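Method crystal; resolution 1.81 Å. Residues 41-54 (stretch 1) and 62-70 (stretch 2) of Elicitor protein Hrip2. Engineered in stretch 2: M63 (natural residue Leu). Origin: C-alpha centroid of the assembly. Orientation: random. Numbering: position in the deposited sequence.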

# COMPACT_ATOMS: atom_id res chain seq x y z
N SER A 41 -17.41 7.03 13.14
CA SER A 41 -16.16 7.71 12.84
C SER A 41 -15.28 7.85 14.07
O SER A 41 -15.78 7.92 15.19
CB SER A 41 -16.42 9.08 12.21
OG SER A 41 -17.06 9.94 13.13
N GLU A 42 -13.97 7.88 13.85
CA GLU A 42 -13.04 8.18 14.93
C GLU A 42 -11.88 8.99 14.38
O GLU A 42 -11.56 8.89 13.20
CB GLU A 42 -12.51 6.89 15.57
CG GLU A 42 -11.58 6.07 14.67
CD GLU A 42 -10.95 4.90 15.43
OE1 GLU A 42 -11.41 4.62 16.56
OE2 GLU A 42 -10.00 4.27 14.91
N ASP A 43 -11.27 9.81 15.23
CA ASP A 43 -10.03 10.46 14.84
C ASP A 43 -8.97 9.41 14.61
O ASP A 43 -8.94 8.39 15.31
CB ASP A 43 -9.52 11.37 15.96
CG ASP A 43 -10.42 12.55 16.20
OD1 ASP A 43 -11.41 12.72 15.45
OD2 ASP A 43 -10.11 13.31 17.14
N PHE A 44 -8.09 9.66 13.64
CA PHE A 44 -6.94 8.79 13.40
C PHE A 44 -6.13 8.61 14.67
O PHE A 44 -5.70 9.58 15.31
CB PHE A 44 -6.02 9.40 12.34
CG PHE A 44 -6.14 8.78 10.99
CD1 PHE A 44 -7.34 8.25 10.55
CD2 PHE A 44 -5.04 8.73 10.14
CE1 PHE A 44 -7.45 7.68 9.29
CE2 PHE A 44 -5.14 8.16 8.88
CZ PHE A 44 -6.34 7.64 8.46
N ARG A 45 -5.90 7.35 15.03
CA ARG A 45 -5.07 7.04 16.18
C ARG A 45 -3.64 7.02 15.70
O ARG A 45 -3.34 6.49 14.64
CB ARG A 45 -5.47 5.70 16.78
CG ARG A 45 -6.87 5.74 17.37
CD ARG A 45 -7.40 4.35 17.67
NE ARG A 45 -8.78 4.42 18.12
CZ ARG A 45 -9.15 4.67 19.37
NH1 ARG A 45 -8.23 4.86 20.31
NH2 ARG A 45 -10.44 4.73 19.68
N LYS A 46 -2.76 7.64 16.49
CA LYS A 46 -1.36 7.82 16.15
C LYS A 46 -0.73 6.49 15.75
O LYS A 46 -0.02 6.41 14.74
CB LYS A 46 -0.64 8.42 17.36
CG LYS A 46 0.79 8.84 17.12
CD LYS A 46 1.44 9.20 18.45
CE LYS A 46 1.25 8.06 19.45
NZ LYS A 46 1.59 8.43 20.86
N SER A 47 -1.01 5.46 16.53
CA SER A 47 -0.44 4.12 16.34
C SER A 47 -1.09 3.33 15.21
O SER A 47 -0.59 2.26 14.84
CB SER A 47 -0.58 3.30 17.63
OG SER A 47 -1.95 3.00 17.94
N GLY A 48 -2.20 3.82 14.68
CA GLY A 48 -2.96 3.04 13.72
C GLY A 48 -3.94 2.14 14.46
O GLY A 48 -3.90 2.04 15.69
N SER A 49 -4.82 1.47 13.72
CA SER A 49 -5.84 0.66 14.37
C SER A 49 -6.43 -0.38 13.45
O SER A 49 -6.33 -0.28 12.22
CB SER A 49 -6.96 1.56 14.90
OG SER A 49 -7.70 0.90 15.91
N THR A 50 -7.06 -1.38 14.06
CA THR A 50 -7.91 -2.32 13.35
C THR A 50 -9.36 -2.03 13.69
O THR A 50 -9.76 -2.08 14.86
CB THR A 50 -7.58 -3.77 13.76
OG1 THR A 50 -6.24 -4.08 13.33
CG2 THR A 50 -8.55 -4.74 13.12
N VAL A 51 -10.17 -1.73 12.68
CA VAL A 51 -11.58 -1.46 12.92
C VAL A 51 -12.40 -2.69 12.51
O VAL A 51 -12.51 -2.98 11.32
CB VAL A 51 -12.06 -0.22 12.14
CG1 VAL A 51 -13.52 0.06 12.45
CG2 VAL A 51 -11.23 0.99 12.52
N LYS A 52 -12.95 -3.41 13.49
CA LYS A 52 -13.79 -4.57 13.19
C LYS A 52 -15.20 -4.13 12.84
O LYS A 52 -15.70 -3.17 13.41
CB LYS A 52 -13.85 -5.53 14.39
CG LYS A 52 -12.53 -6.09 14.84
CD LYS A 52 -12.74 -7.06 16.00
CE LYS A 52 -11.41 -7.66 16.49
NZ LYS A 52 -11.66 -8.56 17.66
N VAL A 53 -15.82 -4.84 11.90
CA VAL A 53 -17.17 -4.53 11.42
C VAL A 53 -17.92 -5.84 11.28
O VAL A 53 -17.51 -6.73 10.55
CB VAL A 53 -17.12 -3.83 10.03
CG1 VAL A 53 -18.52 -3.43 9.60
CG2 VAL A 53 -16.21 -2.61 10.08
N SER A 54 -19.04 -5.96 11.98
CA SER A 54 -19.72 -7.24 12.05
C SER A 54 -21.22 -7.01 12.13
O SER A 54 -21.65 -5.88 12.35
CB SER A 54 -19.21 -8.02 13.26
OG SER A 54 -19.97 -9.17 13.52
N PRO A 62 -15.63 -10.94 11.87
CA PRO A 62 -15.84 -9.61 11.32
C PRO A 62 -14.98 -9.33 10.09
O PRO A 62 -13.91 -9.92 9.88
CB PRO A 62 -15.34 -8.71 12.44
CG PRO A 62 -14.17 -9.49 13.00
CD PRO A 62 -14.55 -10.96 12.88
N MSE A 63 -15.44 -8.37 9.30
CA MSE A 63 -14.60 -7.77 8.30
C MSE A 63 -13.74 -6.79 9.08
O MSE A 63 -14.06 -6.48 10.22
CB MSE A 63 -15.47 -7.02 7.29
CG MSE A 63 -14.75 -6.63 6.04
SE MSE A 63 -15.84 -5.33 5.09
CE MSE A 63 -15.71 -3.79 6.28
N PHE A 64 -12.61 -6.35 8.53
CA PHE A 64 -11.88 -5.26 9.17
C PHE A 64 -11.31 -4.22 8.23
O PHE A 64 -11.06 -4.48 7.05
CB PHE A 64 -10.87 -5.74 10.24
CG PHE A 64 -9.52 -6.17 9.72
CD1 PHE A 64 -8.56 -5.23 9.34
CD2 PHE A 64 -9.17 -7.51 9.70
CE1 PHE A 64 -7.30 -5.62 8.89
CE2 PHE A 64 -7.90 -7.92 9.26
CZ PHE A 64 -6.97 -6.98 8.85
N ILE A 65 -11.15 -3.01 8.77
CA ILE A 65 -10.50 -1.93 8.06
C ILE A 65 -9.28 -1.59 8.87
O ILE A 65 -9.39 -1.22 10.04
CB ILE A 65 -11.41 -0.69 7.98
CG1 ILE A 65 -12.67 -1.03 7.16
CG2 ILE A 65 -10.65 0.49 7.36
CD1 ILE A 65 -13.92 -0.42 7.70
N GLY A 66 -8.10 -1.72 8.28
CA GLY A 66 -6.89 -1.41 9.00
C GLY A 66 -6.31 -0.12 8.47
O GLY A 66 -6.33 0.12 7.27
N TYR A 67 -5.79 0.73 9.36
CA TYR A 67 -5.09 1.92 8.90
C TYR A 67 -3.88 2.21 9.78
O TYR A 67 -3.84 1.83 10.94
CB TYR A 67 -6.04 3.13 8.87
CG TYR A 67 -6.47 3.63 10.23
CD1 TYR A 67 -7.66 3.18 10.81
CD2 TYR A 67 -5.72 4.56 10.93
CE1 TYR A 67 -8.08 3.65 12.05
CE2 TYR A 67 -6.12 5.02 12.16
CZ TYR A 67 -7.30 4.58 12.72
OH TYR A 67 -7.69 5.05 13.96
N SER A 68 -2.90 2.89 9.20
CA SER A 68 -1.76 3.39 9.97
C SER A 68 -1.13 4.53 9.17
O SER A 68 -1.53 4.77 8.03
CB SER A 68 -0.74 2.27 10.22
OG SER A 68 -0.03 1.95 9.04
N PHE A 69 -0.19 5.26 9.74
CA PHE A 69 0.47 6.29 8.95
C PHE A 69 1.92 6.53 9.33
O PHE A 69 2.33 6.24 10.46
CB PHE A 69 -0.35 7.60 8.88
CG PHE A 69 -0.57 8.27 10.20
CD1 PHE A 69 -1.48 7.76 11.12
CD2 PHE A 69 0.11 9.44 10.51
CE1 PHE A 69 -1.69 8.40 12.34
CE2 PHE A 69 -0.10 10.09 11.71
CZ PHE A 69 -1.00 9.57 12.64
N SER A 70 2.70 7.01 8.37
CA SER A 70 4.13 7.19 8.58
C SER A 70 4.55 8.60 8.18
O SER A 70 3.77 9.34 7.58
CB SER A 70 4.93 6.14 7.79
OG SER A 70 5.02 6.43 6.40

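The contact is an antiparallel strand pair, 49-54 against 63-69, with an aromatic cluster where the chain of stretch 1 turns into its strand. The ladder is regular: S49 and Y67, V51 and I65, and V53 and M63 each exchange two backbone hydrogen bonds, the shortest running from V51 N to I65 O at 2.8 Å. The side chains then alternate between the two faces of the sheet.

Y67 is the hub. Its chi1 of 69° (p) and chi2 of -93° carry the ring along stretch 1, so that the hydroxyl reaches beyond strand 49-54, to E42 in the preceding strand and R45 in the loop after it. Y67 OH donates to E42 OE2 at 2.6 Å and accepts from R45 N at 3.1 Å, using the phenol in both of its roles. The ring is sandwiched: F44 lies over one face in an offset stack, centroids 4.5 Å apart and planes at 17°, while the backbone of S49 covers the opposite face. V51 CG2 meets the ring's edge, 4.1 Å from Y67 CE1.

F44 adopts an off-well chi1 of -102°, and in this pose its ring stacks on Y67 and also touches F69, F44 CD2 lying 3.8 Å from F69 CD1. E42, at p then t, extends its carboxylate to the tyrosine hydroxyl and to R45 at once; R45 NE and E42 OE1, 3.1 Å apart, form a salt bridge. The acid thus serves two partners in this contact. F69, also p, starts sideways, but its ring end comes nearer to the turn, where F69 CE1 lies 3.4 Å from R45 O.

That turn, type I from R45 to G48, is closed by G48 N to R45 O at 2.9 Å. Glycine is needed at its end: with phi 87° and psi 173°, a CB would jam against the preceding carbonyl and would also fall 2.6 Å from Y67 O.

Farther along, V51 and V53 are both t and share a sheet face with M63, I65 and Y67. V53 CG2 lies 4.0 Å from I65 CD1 and the same distance from M63 CE, the selenomethionine at this engineered position reaching it through a t, t, p chain. On the other face, T50 packs its CG2 3.8 Å from F64 CD1. The F64 ring, at chi1 84° (p), runs beside G66, where a CB would be crowded by F64 CE1 at 3.4 Å. K52 starts on this face too; K52 CB lies 4.0 Å from P62 CB, the closest approach of the two residues, while the end of the extended chain leads away.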